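Local atomic coordinates of FI20010p1 (Drosophila melanogaster, PDB entry 7CFB), a protein that probably acts in piRNA-guided gene silencing, through tudor domains that help assemble the piRNA amplification complex with the Piwi protein Aub. Residues A[162-166]-A[167-171]; A[230-233]-A[234-238]; A[143-146]-A[147-151]; A[31-34]-A[35-39]; A[219-222]-A[223-226]. All coordinates share one frame; numbering follows the deposited sequence.

Contact 1 (A[162-166]-A[167-171]); sequences INCDI and ANMHC
The carbonyl of Asp165 starts the short helix 166-169 by accepting from Met169 N, O to N 2.9 Å. This is the N-terminus of a one-turn helix that follows strand 157-161, and Asp165 holds the N-cap position. One residue on, Ile166 O takes His170 N at 3.1 Å; here the bond is more bent, 136° at the hydrogen. The Asp165 side chain lies beside its own carbonyl carbon (chi1 -176°) and crosses that of Asn168 at about a right angle. Its OD2 comes to 3.2 Å from Asn168 CB, while OD1 lies 3.7 Å from Ala167 N and 3.9 Å from Ala167 CB. A carboxylate placed over the first turn of a helix would probably be favoured by the helix dipole. On another side of the turn Met169 CG, set beside its own backbone N (chi1 -71°), lies 3.2 Å from Asp165 O; the chain then bends at chi2 and chi3. Ile166 and Met169 also reach strand 49-57, at Val57 and Leu54 respectively, which seats the turn against the sheet. Cys164, whose side chain touches Pro193 of strand 189-194, meets the base of the methionine chain: its SG stands 4.1 Å from Met169 CG.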
# COMPACT_ATOMS: atom_id res chain seq x y z
N ILE A 162 12.96 2.56 -15.52
CA ILE A 162 14.21 2.49 -16.32
C ILE A 162 14.60 3.89 -16.79
O ILE A 162 13.79 4.77 -16.71
CB ILE A 162 14.04 1.53 -17.50
CG1 ILE A 162 13.04 2.08 -18.51
CG2 ILE A 162 13.64 0.16 -17.02
CD1 ILE A 162 12.76 1.14 -19.62
N ASN A 163 15.86 4.04 -17.18
CA ASN A 163 16.42 5.31 -17.69
C ASN A 163 16.24 6.42 -16.65
O ASN A 163 15.80 7.47 -17.02
CB ASN A 163 15.86 5.67 -19.06
CG ASN A 163 15.83 4.52 -20.05
OD1 ASN A 163 14.90 4.40 -20.82
ND2 ASN A 163 16.85 3.69 -20.06
N CYS A 164 16.50 6.12 -15.39
CA CYS A 164 16.35 7.18 -14.37
C CYS A 164 17.20 6.85 -13.15
O CYS A 164 17.63 5.73 -13.02
CB CYS A 164 14.91 7.34 -13.93
SG CYS A 164 14.21 5.85 -13.20
N ASP A 165 17.37 7.84 -12.28
CA ASP A 165 18.12 7.67 -11.02
C ASP A 165 17.10 7.28 -9.97
O ASP A 165 16.39 8.15 -9.48
CB ASP A 165 18.87 8.96 -10.71
CG ASP A 165 19.76 8.93 -9.49
OD1 ASP A 165 20.15 7.86 -9.08
OD2 ASP A 165 20.03 9.98 -8.97
N ILE A 166 17.08 6.01 -9.62
CA ILE A 166 16.12 5.46 -8.63
C ILE A 166 16.33 6.17 -7.31
O ILE A 166 15.34 6.51 -6.69
CB ILE A 166 16.37 3.96 -8.49
CG1 ILE A 166 16.27 3.27 -9.84
CG2 ILE A 166 15.43 3.36 -7.48
CD1 ILE A 166 17.48 3.55 -10.73
N ALA A 167 17.57 6.41 -6.92
CA ALA A 167 17.80 7.08 -5.63
C ALA A 167 17.16 8.47 -5.65
O ALA A 167 16.54 8.85 -4.69
CB ALA A 167 19.28 7.16 -5.36
N ASN A 168 17.32 9.19 -6.75
CA ASN A 168 16.72 10.54 -6.88
C ASN A 168 15.20 10.43 -6.90
O ASN A 168 14.56 11.28 -6.34
CB ASN A 168 17.29 11.35 -8.04
CG ASN A 168 16.85 12.79 -7.93
OD1 ASN A 168 16.72 13.31 -6.82
ND2 ASN A 168 16.57 13.42 -9.05
N MET A 169 14.66 9.36 -7.49
CA MET A 169 13.21 9.10 -7.61
C MET A 169 12.59 8.93 -6.22
O MET A 169 11.48 9.35 -6.06
CB MET A 169 12.96 7.87 -8.47
CG MET A 169 13.24 8.08 -9.93
SD MET A 169 12.48 9.50 -10.64
CE MET A 169 10.77 9.01 -10.54
N HIS A 170 13.34 8.42 -5.25
CA HIS A 170 12.89 8.19 -3.86
C HIS A 170 12.40 9.48 -3.21
O HIS A 170 11.48 9.39 -2.43
CB HIS A 170 13.99 7.53 -3.03
CG HIS A 170 13.49 7.14 -1.69
ND1 HIS A 170 13.34 8.04 -0.68
CD2 HIS A 170 13.05 5.97 -1.20
CE1 HIS A 170 12.85 7.44 0.37
NE2 HIS A 170 12.67 6.18 0.08
N CYS A 171 12.96 10.63 -3.58
CA CYS A 171 12.53 11.93 -2.99
C CYS A 171 11.15 12.34 -3.53
O CYS A 171 10.47 13.14 -2.85
CB CYS A 171 13.55 13.03 -3.31
SG CYS A 171 15.22 12.39 -3.61

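Contact 2 (A[230-233]-A[234-238]); sequences DPLK and AVLGF
Leu232 O receives Leu236 N in an almost perfectly straight bond, 2.8 Å long and 178° at the hydrogen. The next carbonyl is used less neatly: Gly237 N reaches Lys233 O at 2.8 Å, but bent to 134° at the hydrogen, as the chain is already leaving the helix. Just upstream, Asp230 OD1 accepts Leu232 N at 2.8 Å, and Asp230 O takes Lys233 N at 3.2 Å. The first of these bonds makes an Asx turn, the second closes a type I beta turn from Asp230 to Lys233, and together they lead into the one-turn helix 233-236, with Leu232 as its N-cap. OD1 has a second partner in the salt bridge to Arg239, so a single carboxylate oxygen ties the start of the turn to the chain beyond its end. Gly237, the first residue past the helix, turns the chain away with a positive phi of 64°. The ammonium of Lys233 forms a salt bridge with Glu132 and also passes close to the Phe238 ring, NZ to CE1 3.7 Å, the two side chains running alongside each other. Phe238 itself packs on Val101 of strand 99-103. On another flank Leu232 CD2 presses on Leu236 CD1 at 3.5 Å, a snug methyl-to-methyl contact.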
# COMPACT_ATOMS: atom_id res chain seq x y z
N ASP A 230 7.62 9.28 8.76
CA ASP A 230 7.77 9.17 10.23
C ASP A 230 9.13 8.57 10.58
O ASP A 230 9.41 7.49 10.10
CB ASP A 230 6.63 8.40 10.87
CG ASP A 230 6.74 8.40 12.38
OD1 ASP A 230 7.67 7.85 12.87
OD2 ASP A 230 5.88 8.95 13.01
N PRO A 231 9.90 9.18 11.48
CA PRO A 231 11.25 8.74 11.80
C PRO A 231 11.34 7.34 12.42
O PRO A 231 12.37 6.79 12.43
CB PRO A 231 11.78 9.75 12.80
CG PRO A 231 10.56 10.45 13.30
CD PRO A 231 9.53 10.37 12.21
N LEU A 232 10.26 6.85 12.97
CA LEU A 232 10.37 5.53 13.60
C LEU A 232 9.65 4.42 12.84
O LEU A 232 9.70 3.33 13.31
CB LEU A 232 9.91 5.66 15.03
CG LEU A 232 11.01 6.22 15.90
CD1 LEU A 232 10.75 7.67 16.22
CD2 LEU A 232 11.19 5.38 17.12
N LYS A 233 9.12 4.71 11.66
CA LYS A 233 8.30 3.75 10.89
C LYS A 233 9.10 2.49 10.54
O LYS A 233 8.59 1.44 10.76
CB LYS A 233 7.74 4.41 9.64
CG LYS A 233 6.93 3.48 8.75
CD LYS A 233 6.66 4.13 7.42
CE LYS A 233 6.15 3.17 6.38
NZ LYS A 233 5.13 2.29 6.98
N ALA A 234 10.34 2.64 10.07
CA ALA A 234 11.16 1.47 9.73
C ALA A 234 11.44 0.64 10.97
O ALA A 234 11.47 -0.55 10.87
CB ALA A 234 12.43 1.92 9.08
N VAL A 235 11.69 1.28 12.09
CA VAL A 235 12.04 0.53 13.32
C VAL A 235 10.82 -0.10 13.99
O VAL A 235 10.89 -1.26 14.31
CB VAL A 235 12.80 1.46 14.28
CG1 VAL A 235 13.02 0.82 15.64
CG2 VAL A 235 14.10 1.92 13.70
N LEU A 236 9.77 0.66 14.24
CA LEU A 236 8.62 0.16 15.03
C LEU A 236 7.38 -0.17 14.20
O LEU A 236 6.42 -0.59 14.78
CB LEU A 236 8.26 1.25 16.04
CG LEU A 236 9.33 1.60 17.07
CD1 LEU A 236 8.93 2.83 17.86
CD2 LEU A 236 9.58 0.42 17.99
N GLY A 237 7.38 0.03 12.90
CA GLY A 237 6.15 -0.20 12.14
C GLY A 237 5.07 0.78 12.55
O GLY A 237 5.39 1.91 12.80
N PHE A 238 3.82 0.36 12.60
CA PHE A 238 2.75 1.29 13.00
C PHE A 238 2.54 1.17 14.50
O PHE A 238 2.53 0.11 15.00
CB PHE A 238 1.46 1.04 12.22
CG PHE A 238 1.45 1.51 10.80
CD1 PHE A 238 2.17 2.61 10.40
CD2 PHE A 238 0.71 0.85 9.85
CE1 PHE A 238 2.15 3.04 9.09
CE2 PHE A 238 0.69 1.27 8.54
CZ PHE A 238 1.40 2.37 8.16

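Contact 3 (A[143-146]-A[147-151]); sequences FKLP and DDIKR
Pro146 sets its ring against Ile149, the CG of the proline meeting CG1 of the isoleucine at 3.5 Å, closer than ordinary packing, and CD1 at 3.7 Å. The isoleucine reaches it because CG1 lies beside its own backbone N, anti to the carbonyl carbon (chi1 -43°). CG2, the other branch, is turned to Leu145, where CD2 approaches to 3.9 Å, the two side chains crossing at about a right angle. The second methyl of the leucine fork, Leu145 CD1, rests on Lys150 CA. Within the Krimper first tudor domain, this is the exit from strand 142-144 into the one-turn helix 147-150, with Pro146 at the N-cap. Pro146 O accepts Lys150 N at 3.1 Å and, weakly, Ile149 N. Ile149 also packs on Ile76 and Val79 of helix 74-80, so an alanine here would probably open a gap between the proline ring, Leu145 and that helix. On the outer side Asp147 meets Arg151 in a salt bridge: NE to OD2 is 2.7 Å, on the syn side of the carboxylate and close to the guanidinium plane. Asp148 CG sits between its backbone N and carbonyl carbon (chi1 71°); OD1 lies 3.8 Å from Pro146 CB and OD2 is salt-bridged to Arg75.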
# COMPACT_ATOMS: atom_id res chain seq x y z
N PHE A 143 -8.96 -2.66 12.06
CA PHE A 143 -10.41 -2.57 11.78
C PHE A 143 -10.81 -3.40 10.57
O PHE A 143 -9.98 -3.72 9.74
CB PHE A 143 -10.77 -1.15 11.40
CG PHE A 143 -10.24 -0.10 12.33
CD1 PHE A 143 -10.89 0.19 13.50
CD2 PHE A 143 -9.09 0.59 12.02
CE1 PHE A 143 -10.40 1.17 14.35
CE2 PHE A 143 -8.60 1.56 12.86
CZ PHE A 143 -9.27 1.86 14.02
N LYS A 144 -12.09 -3.74 10.55
CA LYS A 144 -12.79 -4.43 9.46
C LYS A 144 -13.22 -3.39 8.43
O LYS A 144 -13.63 -2.33 8.80
CB LYS A 144 -14.01 -5.16 10.00
CG LYS A 144 -14.72 -6.03 8.99
CD LYS A 144 -16.21 -6.02 9.16
CE LYS A 144 -16.73 -7.34 9.66
NZ LYS A 144 -16.89 -8.29 8.54
N LEU A 145 -13.03 -3.68 7.17
CA LEU A 145 -13.48 -2.72 6.16
C LEU A 145 -14.87 -3.13 5.71
O LEU A 145 -15.16 -4.28 5.73
CB LEU A 145 -12.56 -2.80 4.95
CG LEU A 145 -11.17 -2.23 5.12
CD1 LEU A 145 -10.28 -2.78 4.03
CD2 LEU A 145 -11.20 -0.73 5.08
N PRO A 146 -15.73 -2.20 5.29
CA PRO A 146 -16.99 -2.56 4.69
C PRO A 146 -16.63 -3.28 3.37
O PRO A 146 -15.75 -2.87 2.68
CB PRO A 146 -17.71 -1.23 4.47
CG PRO A 146 -16.64 -0.21 4.55
CD PRO A 146 -15.60 -0.78 5.48
N ASP A 147 -17.47 -4.21 2.99
CA ASP A 147 -17.21 -5.12 1.86
C ASP A 147 -16.85 -4.39 0.56
O ASP A 147 -15.97 -4.86 -0.10
CB ASP A 147 -18.41 -6.04 1.67
CG ASP A 147 -18.11 -7.22 0.78
OD1 ASP A 147 -17.67 -8.23 1.28
OD2 ASP A 147 -18.35 -7.08 -0.39
N ASP A 148 -17.48 -3.27 0.25
CA ASP A 148 -17.11 -2.57 -0.99
C ASP A 148 -15.65 -2.12 -0.93
O ASP A 148 -14.99 -2.24 -1.92
CB ASP A 148 -18.11 -1.45 -1.31
CG ASP A 148 -18.04 -0.26 -0.38
OD1 ASP A 148 -18.28 -0.44 0.79
OD2 ASP A 148 -17.67 0.79 -0.83
N ILE A 149 -15.19 -1.60 0.20
CA ILE A 149 -13.80 -1.10 0.34
C ILE A 149 -12.84 -2.28 0.30
O ILE A 149 -11.84 -2.20 -0.34
CB ILE A 149 -13.66 -0.24 1.60
CG1 ILE A 149 -14.86 0.69 1.73
CG2 ILE A 149 -12.35 0.51 1.58
CD1 ILE A 149 -14.58 2.00 2.34
N LYS A 150 -13.23 -3.35 0.94
CA LYS A 150 -12.40 -4.55 1.04
C LYS A 150 -12.13 -5.08 -0.37
O LYS A 150 -11.02 -5.44 -0.63
CB LYS A 150 -13.14 -5.54 1.93
CG LYS A 150 -12.50 -6.90 2.11
CD LYS A 150 -12.93 -7.62 3.35
CE LYS A 150 -13.56 -8.96 3.05
NZ LYS A 150 -13.49 -9.88 4.20
N ARG A 151 -13.13 -5.03 -1.24
CA ARG A 151 -13.09 -5.61 -2.61
C ARG A 151 -12.44 -4.69 -3.64
O ARG A 151 -12.27 -5.14 -4.73
CB ARG A 151 -14.49 -6.05 -3.04
CG ARG A 151 -14.96 -7.33 -2.38
CD ARG A 151 -16.42 -7.58 -2.68
NE ARG A 151 -16.95 -8.74 -2.01
CZ ARG A 151 -16.84 -9.96 -2.44
NH1 ARG A 151 -16.19 -10.21 -3.56
NH2 ARG A 151 -17.35 -10.95 -1.75

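Contact 4 (A[31-34]-A[35-39]); sequences RDIY and NQILK. With SO4 (sulfate ion), chain C.
The ammonium of Lys39 is gripped by two carbonyls, Ile37 O at 2.9 Å and Tyr34 O at 3.1 Å, the latter with NZ in the carbonyl plane. Getting there takes a lysine chain bent at chi3 and chi4, which curls back over the end of helix 30-36 and crosses the Tyr34 side chain at about a right angle. On the way it covers one face of the ring. CD lies 3.8 Å from the ring centroid in a CH-pi contact, CE stands above the plane nearer the rim, and NZ completes a cation-pi interaction at 4.9 Å, 17° off the ring normal. The tyrosine OH is held by Ser187 O and Arg158 N, which fixes the ring against strand 157-161. A methionine in place of Lys39 would probably leave the carbonyls of Tyr34 and Ile37 without their shared donor and the ring face without its cation. Within the helix, Gln36 N bonds to Asp32 O, and Ile37 N reaches Ile33 O at 3.3 Å as the chain leaves helical geometry. At the other end Arg31 N donates to O2 of a sulfate, probably from the crystallisation liquor, at 3.2 Å; Thr29 binds the same ion. Arg31 NH1 also donates to a water at 2.6 Å, and that water makes a weak bond to Asn35 OD1. The arrangement is consistent with the helix dipole, which probably favours an anion at the N-terminal backbone N-H and a cation at Tyr34 O in the last turn and Ile37 O just past it.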
# COMPACT_ATOMS: atom_id res chain seq x y z
N ARG A 31 6.41 -11.85 -2.85
CA ARG A 31 6.07 -11.89 -4.29
C ARG A 31 4.69 -12.51 -4.48
O ARG A 31 3.93 -11.96 -5.22
CB ARG A 31 7.13 -12.64 -5.10
CG ARG A 31 8.46 -11.91 -5.25
CD ARG A 31 8.43 -10.43 -5.60
NE ARG A 31 7.62 -10.09 -6.76
CZ ARG A 31 6.64 -9.19 -6.80
NH1 ARG A 31 5.98 -9.02 -7.93
NH2 ARG A 31 6.33 -8.45 -5.75
N ASP A 32 4.39 -13.60 -3.78
CA ASP A 32 3.10 -14.29 -3.94
C ASP A 32 1.93 -13.42 -3.50
O ASP A 32 1.03 -13.33 -4.26
CB ASP A 32 3.07 -15.64 -3.23
CG ASP A 32 3.93 -16.71 -3.86
OD1 ASP A 32 4.36 -16.52 -4.98
OD2 ASP A 32 4.18 -17.71 -3.21
N ILE A 33 2.03 -12.73 -2.37
CA ILE A 33 0.89 -11.92 -1.84
C ILE A 33 0.54 -10.82 -2.85
O ILE A 33 -0.61 -10.63 -3.09
CB ILE A 33 1.11 -11.40 -0.41
CG1 ILE A 33 -0.14 -10.73 0.17
CG2 ILE A 33 2.29 -10.47 -0.32
CD1 ILE A 33 -1.34 -11.59 0.18
N TYR A 34 1.53 -10.22 -3.46
CA TYR A 34 1.32 -9.20 -4.51
C TYR A 34 0.53 -9.81 -5.67
O TYR A 34 -0.34 -9.16 -6.15
CB TYR A 34 2.65 -8.73 -5.07
CG TYR A 34 2.48 -7.79 -6.22
CD1 TYR A 34 2.12 -6.48 -5.99
CD2 TYR A 34 2.59 -8.21 -7.52
CE1 TYR A 34 1.92 -5.59 -7.02
CE2 TYR A 34 2.42 -7.33 -8.56
CZ TYR A 34 2.09 -6.02 -8.31
OH TYR A 34 1.90 -5.15 -9.33
N ASN A 35 0.86 -11.03 -6.06
CA ASN A 35 0.15 -11.78 -7.14
C ASN A 35 -1.27 -12.14 -6.74
O ASN A 35 -2.06 -12.23 -7.61
CB ASN A 35 0.97 -12.95 -7.68
CG ASN A 35 2.19 -12.47 -8.42
OD1 ASN A 35 2.17 -11.47 -9.09
ND2 ASN A 35 3.28 -13.19 -8.29
N GLN A 36 -1.54 -12.43 -5.47
CA GLN A 36 -2.90 -12.87 -5.09
C GLN A 36 -3.90 -11.74 -4.95
O GLN A 36 -5.06 -12.03 -5.05
CB GLN A 36 -3.00 -13.56 -3.73
CG GLN A 36 -1.84 -14.42 -3.33
CD GLN A 36 -1.74 -15.71 -4.09
OE1 GLN A 36 -1.55 -15.73 -5.29
NE2 GLN A 36 -1.81 -16.81 -3.37
N ILE A 37 -3.47 -10.50 -4.67
CA ILE A 37 -4.43 -9.38 -4.44
C ILE A 37 -4.97 -8.85 -5.77
O ILE A 37 -4.23 -8.91 -6.77
CB ILE A 37 -3.78 -8.26 -3.60
CG1 ILE A 37 -2.58 -7.64 -4.31
CG2 ILE A 37 -3.42 -8.78 -2.21
CD1 ILE A 37 -1.69 -6.82 -3.41
N LEU A 38 -6.21 -8.33 -5.78
CA LEU A 38 -6.77 -7.76 -7.02
C LEU A 38 -6.01 -6.49 -7.43
O LEU A 38 -5.74 -5.69 -6.60
CB LEU A 38 -8.26 -7.52 -6.83
CG LEU A 38 -8.96 -6.82 -7.98
CD1 LEU A 38 -9.11 -7.73 -9.17
CD2 LEU A 38 -10.28 -6.27 -7.54
N LYS A 39 -5.69 -6.37 -8.71
CA LYS A 39 -4.97 -5.20 -9.25
C LYS A 39 -5.61 -4.75 -10.57
O LYS A 39 -5.89 -5.59 -11.39
CB LYS A 39 -3.50 -5.56 -9.46
CG LYS A 39 -2.73 -5.99 -8.24
CD LYS A 39 -1.29 -6.32 -8.50
CE LYS A 39 -1.04 -7.70 -9.06
NZ LYS A 39 -2.10 -8.66 -8.71
S SO4 C . 9.84 -14.50 -2.90
O1 SO4 C . 10.56 -14.11 -4.11
O2 SO4 C . 9.20 -13.33 -2.30
O3 SO4 C . 10.78 -15.08 -1.95
O4 SO4 C . 8.82 -15.49 -3.24
O HOH W 1 5.19 -10.26 -10.02

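Contact 5 (A[219-222]-A[223-226]); sequences AMLN and EIDE
Met220 sends its chain out with CG anti to the backbone N (chi1 -174°), and Ile224 places CG1 beside its own N (chi1 -62°), which brings their ends together along one face of helix 215-228. This is an i to i+4 pair on a regular alpha helix: the two side chains lie side by side, pointing the same way, and Met220 CE meets Ile224 CD1 at 4.1 Å. The same CD1 methyl also receives Leu221 CD2 at 4.0 Å, though from a side chain that comes in at a slant. One isoleucine end thus serves two neighbours on the preceding turn. Beyond the helix, Met220 and Ile224 both reach Leu80 of helix 74-80, and Ile224 touches Phe130 as well, so this apolar face packs the helix against helix 74-80 and the loop at Phe130. Beneath the side chains the backbone ladder is unbroken through four successive bonds. Ile224 N to Met220 O is 2.9 Å, and Asp225 N to Leu221 O is equally short. Glu223 N to Ala219 O and Glu226 N to Asn222 O are both 3.2 Å. Asp225 OD1 is hydrogen-bonded by Asn174 ND2. At the last carbonyl of this run, Glu226 CG lies 3.2 Å from Asn222 O.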
# COMPACT_ATOMS: atom_id res chain seq x y z
N ALA A 219 -4.06 16.99 -0.73
CA ALA A 219 -4.15 17.02 0.73
C ALA A 219 -3.98 15.60 1.27
O ALA A 219 -3.28 15.42 2.25
CB ALA A 219 -5.47 17.60 1.14
N MET A 220 -4.59 14.63 0.62
CA MET A 220 -4.44 13.24 1.08
C MET A 220 -2.97 12.81 0.97
O MET A 220 -2.50 12.16 1.85
CB MET A 220 -5.30 12.31 0.25
CG MET A 220 -5.26 10.95 0.79
SD MET A 220 -5.96 9.84 -0.33
CE MET A 220 -4.82 9.87 -1.70
N LEU A 221 -2.29 13.20 -0.10
CA LEU A 221 -0.88 12.79 -0.27
C LEU A 221 -0.01 13.38 0.84
O LEU A 221 0.91 12.71 1.25
CB LEU A 221 -0.42 13.14 -1.68
CG LEU A 221 -0.91 12.20 -2.77
CD1 LEU A 221 -0.04 12.33 -3.99
CD2 LEU A 221 -0.93 10.77 -2.28
N ASN A 222 -0.28 14.60 1.28
CA ASN A 222 0.46 15.19 2.42
C ASN A 222 0.21 14.34 3.66
O ASN A 222 1.14 14.09 4.37
CB ASN A 222 0.06 16.64 2.65
CG ASN A 222 0.55 17.56 1.56
OD1 ASN A 222 1.52 17.26 0.88
ND2 ASN A 222 -0.11 18.70 1.39
N GLU A 223 -1.02 13.90 3.89
CA GLU A 223 -1.34 13.06 5.07
C GLU A 223 -0.60 11.72 4.96
O GLU A 223 -0.15 11.20 5.97
CB GLU A 223 -2.86 12.91 5.20
CG GLU A 223 -3.46 13.64 6.39
CD GLU A 223 -4.83 13.15 6.85
OE1 GLU A 223 -4.92 12.49 7.89
OE2 GLU A 223 -5.79 13.43 6.16
N ILE A 224 -0.52 11.16 3.75
CA ILE A 224 0.19 9.88 3.56
C ILE A 224 1.68 10.08 3.82
O ILE A 224 2.26 9.28 4.51
CB ILE A 224 -0.08 9.26 2.17
CG1 ILE A 224 -1.56 8.92 2.00
CG2 ILE A 224 0.79 8.03 1.98
CD1 ILE A 224 -1.90 8.29 0.69
N ASP A 225 2.22 11.17 3.31
CA ASP A 225 3.68 11.42 3.40
C ASP A 225 4.12 11.53 4.86
O ASP A 225 5.20 11.07 5.14
CB ASP A 225 4.13 12.53 2.46
CG ASP A 225 5.62 12.53 2.22
OD1 ASP A 225 6.13 11.55 1.73
OD2 ASP A 225 6.24 13.51 2.54
N GLU A 226 3.32 12.12 5.73
CA GLU A 226 3.73 12.20 7.16
C GLU A 226 3.84 10.80 7.76
O GLU A 226 4.76 10.59 8.51
CB GLU A 226 2.83 13.19 7.89
CG GLU A 226 2.75 14.48 7.13
CD GLU A 226 2.72 15.74 7.95
OE1 GLU A 226 1.67 16.40 7.98
OE2 GLU A 226 3.75 16.04 8.57

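All five are local contacts in or at the ends of helices. Contacts 1 and 2 lie at the surface, about 23 Å apart between centres; contacts 3, 4 and 5 are partly buried. Contacts 3 and 5 both lean on helix 74-80, one through an isoleucine after a strand, the other through a methionine and an isoleucine within a longer helix. Contacts 3 and 4 touch, Arg151 O lying 3.6 Å from Leu38 CD2. Contacts 2 and 5 adjoin in sequence, helix 215-228 leading to helix 233-236. Contact 5 is chiefly apolar; contact 4 sets a lysine over a tyrosine face as a cation-pi pair, whereas in contact 2 a lysine passes a phenylalanine to reach Glu132.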